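Local atomic coordinates of threonine--tRNA ligase catalytic subunit (Aeropyrum pernix, PDB entry 3A32), a protein that catalyses the attachment of threonine to tRNA(Thr) through a threonyl-adenylate intermediate, but probably cannot edit mischarged seryl-tRNA(Thr) because it lacks the necessary domain. Residues R66-V71 / Y179-E184; I167-G172 / Y307-A312; E223-A228 / F283-P288. All coordinates share one frame; numbering follows the deposited sequence.

Contact 1. Residues R66-V71 / Y179-E184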
loop_
_atom_site.group_PDB
_atom_site.type_symbol
_atom_site.label_atom_id
_atom_site.label_comp_id
_atom_site.label_asym_id
_atom_site.label_seq_id
_atom_site.Cartn_x
_atom_site.Cartn_y
_atom_site.Cartn_z
ATOM N N ARG A 66 14.510 7.547 6.483
ATOM C CA ARG A 66 15.677 6.973 7.082
ATOM C C ARG A 66 16.694 6.460 6.038
ATOM O O ARG A 66 17.690 5.891 6.413
ATOM C CB ARG A 66 15.247 5.782 7.991
ATOM C CG ARG A 66 14.275 6.126 9.169
ATOM C CD ARG A 66 14.900 6.987 10.275
ATOM N NE ARG A 66 16.069 6.284 10.785
ATOM C CZ ARG A 66 16.753 6.569 11.909
ATOM N NH1 ARG A 66 16.390 7.578 12.701
ATOM N NH2 ARG A 66 17.806 5.807 12.238
ATOM N N GLY A 67 16.432 6.638 4.750
ATOM C CA GLY A 67 17.414 6.332 3.729
ATOM C C GLY A 67 17.251 5.010 2.996
ATOM O O GLY A 67 18.190 4.579 2.287
ATOM N N TYR A 68 16.107 4.351 3.167
ATOM C CA TYR A 68 15.831 3.109 2.461
ATOM C C TYR A 68 15.109 3.455 1.201
ATOM O O TYR A 68 14.259 4.308 1.177
ATOM C CB TYR A 68 14.904 2.159 3.250
ATOM C CG TYR A 68 15.460 1.579 4.542
ATOM C CD1 TYR A 68 15.864 0.234 4.631
ATOM C CD2 TYR A 68 15.527 2.383 5.717
ATOM C CE1 TYR A 68 16.357 -0.277 5.822
ATOM C CE2 TYR A 68 16.023 1.883 6.918
ATOM C CZ TYR A 68 16.431 0.565 6.971
ATOM O OH TYR A 68 16.885 0.101 8.184
ATOM N N TYR A 69 15.425 2.740 0.149
ATOM C CA TYR A 69 14.619 2.784 -1.034
ATOM C C TYR A 69 13.423 1.888 -0.807
ATOM O O TYR A 69 13.587 0.743 -0.405
ATOM C CB TYR A 69 15.411 2.227 -2.155
ATOM C CG TYR A 69 16.698 2.927 -2.420
ATOM C CD1 TYR A 69 16.722 4.272 -2.811
ATOM C CD2 TYR A 69 17.922 2.217 -2.374
ATOM C CE1 TYR A 69 17.935 4.909 -3.083
ATOM C CE2 TYR A 69 19.118 2.843 -2.657
ATOM C CZ TYR A 69 19.115 4.174 -3.015
ATOM O OH TYR A 69 20.292 4.780 -3.308
ATOM N N VAL A 70 12.222 2.403 -1.061
ATOM C CA VAL A 70 11.045 1.551 -0.960
ATOM C C VAL A 70 10.727 0.871 -2.255
ATOM O O VAL A 70 10.836 1.480 -3.331
ATOM C CB VAL A 70 9.823 2.255 -0.330
ATOM C CG1 VAL A 70 10.278 2.864 1.063
ATOM C CG2 VAL A 70 9.223 3.272 -1.252
ATOM N N VAL A 71 10.394 -0.411 -2.157
ATOM C CA VAL A 71 10.147 -1.201 -3.314
ATOM C C VAL A 71 8.953 -2.120 -3.103
ATOM O O VAL A 71 8.437 -2.303 -1.982
ATOM C CB VAL A 71 11.411 -1.998 -3.787
ATOM C CG1 VAL A 71 12.592 -1.036 -4.028
ATOM C CG2 VAL A 71 11.762 -3.116 -2.813
ATOM N N TYR A 179 23.256 -0.450 14.759
ATOM C CA TYR A 179 22.772 0.425 15.790
ATOM C C TYR A 179 21.532 1.194 15.308
ATOM O O TYR A 179 20.536 1.266 16.019
ATOM C CB TYR A 179 23.888 1.377 16.245
ATOM C CG TYR A 179 23.445 2.285 17.361
ATOM C CD1 TYR A 179 23.385 1.825 18.696
ATOM C CD2 TYR A 179 23.051 3.595 17.084
ATOM C CE1 TYR A 179 22.931 2.669 19.708
ATOM C CE2 TYR A 179 22.627 4.440 18.083
ATOM C CZ TYR A 179 22.575 3.981 19.369
ATOM O OH TYR A 179 22.121 4.860 20.313
ATOM N N ASP A 180 21.600 1.760 14.103
ATOM C CA ASP A 180 20.521 2.519 13.524
ATOM C C ASP A 180 19.233 1.724 13.385
ATOM O O ASP A 180 18.138 2.295 13.564
ATOM C CB ASP A 180 20.918 3.058 12.148
ATOM C CG ASP A 180 21.950 4.245 12.238
ATOM O OD1 ASP A 180 22.236 4.751 13.338
ATOM O OD2 ASP A 180 22.460 4.670 11.180
ATOM N N VAL A 181 19.365 0.422 13.078
ATOM C CA VAL A 181 18.185 -0.462 12.958
ATOM C C VAL A 181 17.560 -0.624 14.312
ATOM O O VAL A 181 16.338 -0.544 14.418
ATOM C CB VAL A 181 18.486 -1.826 12.284
ATOM C CG1 VAL A 181 17.249 -2.774 12.353
ATOM C CG2 VAL A 181 18.882 -1.592 10.809
ATOM N N PHE A 182 18.388 -0.763 15.359
ATOM C CA PHE A 182 17.826 -0.723 16.689
ATOM C C PHE A 182 17.065 0.584 16.909
ATOM O O PHE A 182 15.962 0.565 17.462
ATOM C CB PHE A 182 18.871 -0.898 17.820
ATOM C CG PHE A 182 18.299 -0.594 19.189
ATOM C CD1 PHE A 182 17.604 -1.564 19.901
ATOM C CD2 PHE A 182 18.416 0.664 19.740
ATOM C CE1 PHE A 182 17.044 -1.279 21.170
ATOM C CE2 PHE A 182 17.849 0.956 20.998
ATOM C CZ PHE A 182 17.165 -0.029 21.699
ATOM N N GLU A 183 17.651 1.716 16.496
ATOM C CA GLU A 183 17.021 3.033 16.740
ATOM C C GLU A 183 15.705 3.157 15.944
ATOM O O GLU A 183 14.751 3.732 16.414
ATOM C CB GLU A 183 17.970 4.198 16.411
ATOM C CG GLU A 183 19.140 4.367 17.371
ATOM C CD GLU A 183 18.779 5.005 18.742
ATOM O OE1 GLU A 183 17.854 4.545 19.424
ATOM O OE2 GLU A 183 19.437 5.990 19.145
ATOM N N GLU A 184 15.671 2.575 14.754
ATOM C CA GLU A 184 14.444 2.510 13.973
ATOM C C GLU A 184 13.336 1.715 14.679
ATOM O O GLU A 184 12.204 2.151 14.742
ATOM C CB GLU A 184 14.775 1.914 12.592
ATOM C CG GLU A 184 15.566 2.894 11.755
ATOM C CD GLU A 184 16.270 2.294 10.597
ATOM O OE1 GLU A 184 16.085 1.105 10.261
ATOM O OE2 GLU A 184 17.027 3.053 9.982
HETATM O O HOH W 1 19.958 6.547 14.300
HETATM O O HOH W 2 18.984 2.384 8.750
#
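Tyr68 and Glu184 meet tip to tip in the close-packed half of this contact. The modelled 2.4 Å between Tyr68 OH and Glu184 OE1 is doubtful as a length, though the phenol lies where it can donate to OE1, which sits at the ring's edge near its plane, ring and carboxylate planes standing 62° apart. Glu184 reaches this edge because its chain runs extended beyond CG (chi2 163°). Beside the phenol, CG2 of Val181 touches Tyr68 OH at 3.7 Å, adding an apolar neighbour. Gly67, with its positive phi, closes a Schellman motif after helix 48-65 and turns the chain so that Tyr68, close to strand 69-70, faces helix 174-191.

The looser half belongs to Arg66, partly exposed and bent at chi2 and chi3. Its guanidinium stands almost perpendicular to the carboxylate of Glu184, and the salt bridge from Arg66 NE to Glu184 OE2 is weak at 3.5 Å. Farther out a water takes over, accepting from Arg66 NH2 at 3.1 Å and donating to Asp180 OD1, where the two charged groups do not touch directly.

The contact thus illustrates how several partial partners share the burial of one carboxylate. Tyr68 OH is also hydrogen-bonded to Arg311 NH1, which forms a long, weak ion pair with Glu184 OE1; a phenol donor and two nearby arginines would probably favour the ionised form of Glu184.

Contact 2. Residues I167-G172 / Y307-A312. With ZN (zinc ion), chain G.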
loop_
_atom_site.group_PDB
_atom_site.type_symbol
_atom_site.label_atom_id
_atom_site.label_comp_id
_atom_site.label_asym_id
_atom_site.label_seq_id
_atom_site.Cartn_x
_atom_site.Cartn_y
_atom_site.Cartn_z
ATOM N N ILE A 167 20.117 -4.841 3.616
ATOM C CA ILE A 167 21.160 -3.853 3.685
ATOM C C ILE A 167 22.475 -4.470 3.246
ATOM O O ILE A 167 22.899 -5.514 3.756
ATOM C CB ILE A 167 21.298 -3.293 5.119
ATOM C CG1 ILE A 167 19.945 -2.851 5.638
ATOM C CG2 ILE A 167 22.353 -2.119 5.199
ATOM C CD1 ILE A 167 20.081 -1.949 6.869
ATOM N N ILE A 168 23.121 -3.824 2.290
ATOM C CA ILE A 168 24.478 -4.197 1.873
ATOM C C ILE A 168 25.411 -3.081 2.348
ATOM O O ILE A 168 25.360 -1.961 1.831
ATOM C CB ILE A 168 24.525 -4.388 0.338
ATOM C CG1 ILE A 168 23.532 -5.488 -0.030
ATOM C CG2 ILE A 168 25.965 -4.653 -0.154
ATOM C CD1 ILE A 168 23.366 -5.787 -1.499
ATOM N N VAL A 169 26.216 -3.379 3.367
ATOM C CA VAL A 169 26.950 -2.328 4.092
ATOM C C VAL A 169 28.458 -2.648 4.189
ATOM O O VAL A 169 28.802 -3.756 4.613
ATOM C CB VAL A 169 26.388 -2.085 5.532
ATOM C CG1 VAL A 169 26.158 -3.345 6.262
ATOM C CG2 VAL A 169 27.311 -1.234 6.288
ATOM N N PRO A 170 29.350 -1.705 3.766
ATOM C CA PRO A 170 30.799 -1.968 3.881
ATOM C C PRO A 170 31.198 -2.090 5.323
ATOM O O PRO A 170 30.514 -1.544 6.195
ATOM C CB PRO A 170 31.427 -0.689 3.311
ATOM C CG PRO A 170 30.395 -0.143 2.386
ATOM C CD PRO A 170 29.103 -0.386 3.149
ATOM N N GLY A 171 32.314 -2.763 5.572
ATOM C CA GLY A 171 32.893 -2.881 6.906
ATOM C C GLY A 171 32.979 -1.607 7.732
ATOM O O GLY A 171 32.725 -1.632 8.942
ATOM N N GLY A 172 33.324 -0.486 7.104
ATOM C CA GLY A 172 33.445 0.801 7.831
ATOM C C GLY A 172 32.188 1.394 8.471
ATOM O O GLY A 172 32.269 2.292 9.341
ATOM N N TYR A 307 29.038 -6.575 4.297
ATOM C CA TYR A 307 28.053 -7.463 4.928
ATOM C C TYR A 307 26.686 -7.336 4.290
ATOM O O TYR A 307 26.305 -6.252 3.842
ATOM C CB TYR A 307 27.966 -7.186 6.457
ATOM C CG TYR A 307 29.305 -7.425 7.137
ATOM C CD1 TYR A 307 29.682 -8.709 7.554
ATOM C CD2 TYR A 307 30.231 -6.378 7.282
ATOM C CE1 TYR A 307 30.922 -8.932 8.118
ATOM C CE2 TYR A 307 31.466 -6.587 7.851
ATOM C CZ TYR A 307 31.805 -7.876 8.262
ATOM O OH TYR A 307 33.039 -8.090 8.828
ATOM N N ILE A 308 25.964 -8.456 4.278
ATOM C CA ILE A 308 24.598 -8.551 3.801
ATOM C C ILE A 308 23.675 -8.816 5.009
ATOM O O ILE A 308 23.892 -9.750 5.817
ATOM C CB ILE A 308 24.448 -9.651 2.730
ATOM C CG1 ILE A 308 24.907 -9.182 1.354
ATOM C CG2 ILE A 308 22.980 -10.004 2.548
ATOM C CD1 ILE A 308 26.406 -8.819 1.160
ATOM N N ILE A 309 22.660 -7.969 5.150
ATOM C CA ILE A 309 21.799 -8.062 6.296
ATOM C C ILE A 309 20.330 -8.151 5.858
ATOM O O ILE A 309 19.892 -7.411 4.983
ATOM C CB ILE A 309 22.037 -6.857 7.277
ATOM C CG1 ILE A 309 23.436 -6.926 7.880
ATOM C CG2 ILE A 309 20.950 -6.808 8.375
ATOM C CD1 ILE A 309 23.885 -5.695 8.655
ATOM N N HIS A 310 19.615 -9.088 6.463
ATOM C CA HIS A 310 18.151 -9.131 6.484
ATOM C C HIS A 310 17.738 -8.462 7.790
ATOM O O HIS A 310 18.341 -8.743 8.821
ATOM C CB HIS A 310 17.656 -10.568 6.652
ATOM C CG HIS A 310 18.216 -11.560 5.677
ATOM N ND1 HIS A 310 17.501 -12.006 4.590
ATOM C CD2 HIS A 310 19.389 -12.247 5.665
ATOM C CE1 HIS A 310 18.210 -12.915 3.943
ATOM N NE2 HIS A 310 19.354 -13.087 4.584
ATOM N N ARG A 311 16.711 -7.607 7.781
ATOM C CA ARG A 311 16.224 -7.034 9.042
ATOM C C ARG A 311 14.739 -6.736 8.995
ATOM O O ARG A 311 14.242 -6.316 7.973
ATOM C CB ARG A 311 17.026 -5.779 9.425
ATOM C CG ARG A 311 17.148 -4.660 8.370
ATOM C CD ARG A 311 16.233 -3.448 8.657
ATOM N NE ARG A 311 14.798 -3.647 8.396
ATOM C CZ ARG A 311 13.864 -2.708 8.598
ATOM N NH1 ARG A 311 14.203 -1.491 9.048
ATOM N NH2 ARG A 311 12.586 -2.974 8.337
ATOM N N ALA A 312 14.013 -6.968 10.086
ATOM C CA ALA A 312 12.666 -6.418 10.231
ATOM C C ALA A 312 12.619 -5.776 11.602
ATOM O O ALA A 312 13.355 -6.203 12.465
ATOM C CB ALA A 312 11.606 -7.523 10.093
HETATM ZN ZN ZN G . 15.712 -11.471 3.710
HETATM O O HOH W 3 14.386 -10.831 5.097
#
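The carbonyl oxygen of Ile167 is gripped twice from the neighbouring strand: Ile309 N donates to Ile167 O at 2.8 Å, and the CA-H of Ile308 points at the same oxygen. The mirror case is Tyr307 O, which takes the N-H of Val169 in a nearly straight bond (168°) and a CA-H...O contact from Ile168. Two further bonds, Ile167 N to Ile309 O and Tyr307 N to Val169 O, complete the ladder. Ile167-Ile309 and Val169-Tyr307 are therefore hydrogen-bonded antiparallel pairs, with Ile168-Ile308 the non-hydrogen-bonded pair between them.

Side chains sort by face. On one, Ile167, Val169, Tyr307 and Ile309 form an apolar layer in which Val169 CG1 meets Ile309 CD1 at 4.1 Å, the two side chains crossing at a slant. That methyl sits between the backbone N and the carbonyl carbon (chi1 46°), where it also approaches Tyr307 CB. The Tyr307 ring turns its edge to Gly171, CE2 lying 4.1 Å from CA of the glycine, while its OH bonds to Glu305. On the opposite face Ile168 and Ile308 lie side by side, their CG1 atoms 4.2 Å apart.

Strand 306-316 also carries a zinc ligand: His310 ND1 binds the metal at 2.1 Å, and Cys112, His166 and a water at 2.0 Å from the zinc complete the site. His166 immediately precedes the paired stretch of the other strand, so the pairing probably helps set the spacing of these two ligands. In the class II synthetase sheet, strand 306-316 runs between strands 159-170 and 273-284, and helix 174-191 covers the layer of Ile167, Val169 and Tyr307.

Contact 3. Residues E223-A228 / F283-P288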
loop_
_atom_site.group_PDB
_atom_site.type_symbol
_atom_site.label_atom_id
_atom_site.label_comp_id
_atom_site.label_asym_id
_atom_site.label_seq_id
_atom_site.Cartn_x
_atom_site.Cartn_y
_atom_site.Cartn_z
ATOM N N GLU A 223 36.845 -14.982 9.372
ATOM C CA GLU A 223 36.873 -13.523 9.242
ATOM C C GLU A 223 35.474 -12.881 9.164
ATOM O O GLU A 223 35.174 -11.894 9.863
ATOM C CB GLU A 223 37.743 -13.129 8.031
ATOM C CG GLU A 223 39.272 -13.423 8.225
ATOM C CD GLU A 223 39.726 -14.872 7.898
ATOM O OE1 GLU A 223 38.981 -15.660 7.266
ATOM O OE2 GLU A 223 40.873 -15.228 8.270
ATOM N N GLU A 224 34.624 -13.468 8.326
ATOM C CA GLU A 224 33.214 -13.097 8.181
ATOM C C GLU A 224 32.468 -13.139 9.498
ATOM O O GLU A 224 31.840 -12.142 9.886
ATOM C CB GLU A 224 32.546 -14.028 7.187
ATOM C CG GLU A 224 32.850 -13.674 5.748
ATOM C CD GLU A 224 32.441 -14.793 4.827
ATOM O OE1 GLU A 224 33.168 -15.792 4.800
ATOM O OE2 GLU A 224 31.373 -14.709 4.165
ATOM N N TRP A 225 32.555 -14.290 10.189
ATOM C CA TRP A 225 31.885 -14.520 11.450
ATOM C C TRP A 225 32.383 -13.538 12.539
ATOM O O TRP A 225 31.591 -12.924 13.280
ATOM C CB TRP A 225 32.072 -16.000 11.845
ATOM C CG TRP A 225 31.041 -16.925 11.218
ATOM C CD1 TRP A 225 31.198 -17.699 10.111
ATOM C CD2 TRP A 225 29.676 -17.117 11.651
ATOM N NE1 TRP A 225 30.020 -18.382 9.826
ATOM C CE2 TRP A 225 29.068 -18.025 10.746
ATOM C CE3 TRP A 225 28.911 -16.592 12.700
ATOM C CZ2 TRP A 225 27.746 -18.440 10.872
ATOM C CZ3 TRP A 225 27.589 -17.024 12.844
ATOM C CH2 TRP A 225 27.028 -17.948 11.934
ATOM N N GLU A 226 33.699 -13.343 12.596
ATOM C CA GLU A 226 34.313 -12.417 13.545
ATOM C C GLU A 226 33.954 -10.977 13.297
ATOM O O GLU A 226 33.652 -10.287 14.224
ATOM C CB GLU A 226 35.832 -12.578 13.551
ATOM C CG GLU A 226 36.217 -13.924 14.158
ATOM C CD GLU A 226 37.716 -14.156 14.262
ATOM O OE1 GLU A 226 38.465 -13.734 13.349
ATOM O OE2 GLU A 226 38.122 -14.793 15.260
ATOM N N GLY A 227 33.994 -10.519 12.065
ATOM C CA GLY A 227 33.601 -9.149 11.733
ATOM C C GLY A 227 32.122 -8.900 12.038
ATOM O O GLY A 227 31.785 -7.884 12.602
ATOM N N ALA A 228 31.255 -9.862 11.700
ATOM C CA ALA A 228 29.802 -9.805 11.984
ATOM C C ALA A 228 29.470 -9.883 13.457
ATOM O O ALA A 228 28.796 -9.024 13.957
ATOM C CB ALA A 228 29.031 -10.875 11.163
ATOM N N PHE A 283 22.616 -11.263 9.609
ATOM C CA PHE A 283 23.695 -11.497 8.658
ATOM C C PHE A 283 23.603 -12.787 7.860
ATOM O O PHE A 283 23.075 -13.815 8.316
ATOM C CB PHE A 283 25.023 -11.510 9.415
ATOM C CG PHE A 283 25.406 -10.169 9.953
ATOM C CD1 PHE A 283 26.345 -9.381 9.285
ATOM C CD2 PHE A 283 24.813 -9.679 11.120
ATOM C CE1 PHE A 283 26.683 -8.107 9.777
ATOM C CE2 PHE A 283 25.156 -8.441 11.631
ATOM C CZ PHE A 283 26.086 -7.637 10.960
ATOM N N ASP A 284 24.210 -12.732 6.691
ATOM C CA ASP A 284 24.066 -13.749 5.702
ATOM C C ASP A 284 25.376 -13.821 4.927
ATOM O O ASP A 284 25.819 -12.822 4.323
ATOM C CB ASP A 284 22.867 -13.434 4.808
ATOM C CG ASP A 284 22.399 -14.631 4.016
ATOM O OD1 ASP A 284 23.278 -15.390 3.510
ATOM O OD2 ASP A 284 21.151 -14.804 3.892
ATOM N N PHE A 285 26.003 -14.997 5.020
ATOM C CA PHE A 285 27.290 -15.343 4.359
ATOM C C PHE A 285 27.017 -16.233 3.142
ATOM O O PHE A 285 27.870 -16.427 2.276
ATOM C CB PHE A 285 28.204 -16.049 5.372
ATOM C CG PHE A 285 28.498 -15.193 6.586
ATOM C CD1 PHE A 285 28.651 -13.783 6.447
ATOM C CD2 PHE A 285 28.621 -15.753 7.840
ATOM C CE1 PHE A 285 28.898 -12.992 7.536
ATOM C CE2 PHE A 285 28.913 -14.942 8.964
ATOM C CZ PHE A 285 29.034 -13.578 8.818
ATOM N N ASN A 286 25.788 -16.714 3.068
ATOM C CA ASN A 286 25.320 -17.512 1.982
ATOM C C ASN A 286 24.995 -16.678 0.728
ATOM O O ASN A 286 25.539 -16.966 -0.351
ATOM C CB ASN A 286 24.109 -18.319 2.453
ATOM C CG ASN A 286 23.547 -19.237 1.365
ATOM O OD1 ASN A 286 24.276 -20.028 0.754
ATOM N ND2 ASN A 286 22.225 -19.165 1.157
ATOM N N LEU A 287 24.111 -15.676 0.869
ATOM C CA LEU A 287 23.603 -14.867 -0.260
ATOM C C LEU A 287 24.690 -14.146 -1.044
ATOM O O LEU A 287 24.620 -14.109 -2.252
ATOM C CB LEU A 287 22.527 -13.831 0.196
ATOM C CG LEU A 287 21.062 -14.222 0.466
ATOM C CD1 LEU A 287 20.166 -13.038 0.943
ATOM C CD2 LEU A 287 20.381 -15.049 -0.696
ATOM N N PRO A 288 25.667 -13.515 -0.363
ATOM C CA PRO A 288 26.753 -12.884 -1.131
ATOM C C PRO A 288 27.637 -13.844 -1.933
ATOM O O PRO A 288 28.302 -13.415 -2.900
ATOM C CB PRO A 288 27.597 -12.170 -0.062
ATOM C CG PRO A 288 27.186 -12.759 1.250
ATOM C CD PRO A 288 25.790 -13.275 1.091
#
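Phe283 opens the segment by offering a ring face to Ala228, whose CB stands 3.9 Å from the ring centroid in a CH-pi contact displaced toward the rim. Asp284 turns to a different task. Its OD1 accepts from Leu287 N at 2.8 Å in an almost straight bond (170°), approached from above the carboxylate plane, and from Asn286 N more weakly, capping the short helix 287-290. Its OD2 bonds to NE2 of the zinc ligand His310, a second-shell contact that would help fix the rotation of the imidazole.

Phe285 carries most of the contact, being lodged among three residues of one helix. Glu224 CB sits over the centre of one ring face, 3.8 Å from the centroid. The ring edge points at the face of Trp225 in a T-shaped pair, with 4.7 Å between the centroids of the phenyl and the five-membered ring and planes at 74°. Farther round the rim, CZ of Phe285 touches Ala228 CB at 3.6 Å. The Glu224 side chain slides past the ring in the opposite direction, and its carboxylate is held by Ser221, Arg289 and Tyr294. An alanine in place of Trp225 would probably leave the edge of Phe285 without its aromatic face, opening a gap beside the ring, and Met219 O without its indole N-H partner.

Beyond Asn286, Leu287 packs on Cys112 and His310, and Pro288 on Ile308. Helix 222-243 thus lies against the end of strand 273-284 and the turn after it, with strand 306-316 next in the sheet, where Tyr307 meets Ala228, and helix 293-301 supplying Tyr294 beside Phe285.

How the contacts relate
The three contacts show chemistry changing with position around one sheet. Contact 2, buried and built on backbone bonds, joins two of its strands. Contact 3 is buried, yet relies on aromatic and apolar surfaces to bring a helix against a strand end; it touches contact 2 at several points, among them Phe283 against Tyr307. Contact 1, partly buried and open to water on one side, is the charged one, joining helix 174-191 to the chain entering strand 69-70, outermost in the sheet within this chain. It meets contact 2 through Arg311, while contacts 1 and 3 do not touch. Contact 2 brings a ligand to the zinc, whereas contact 3 supplies a second-shell partner, Asp284, to that ligand.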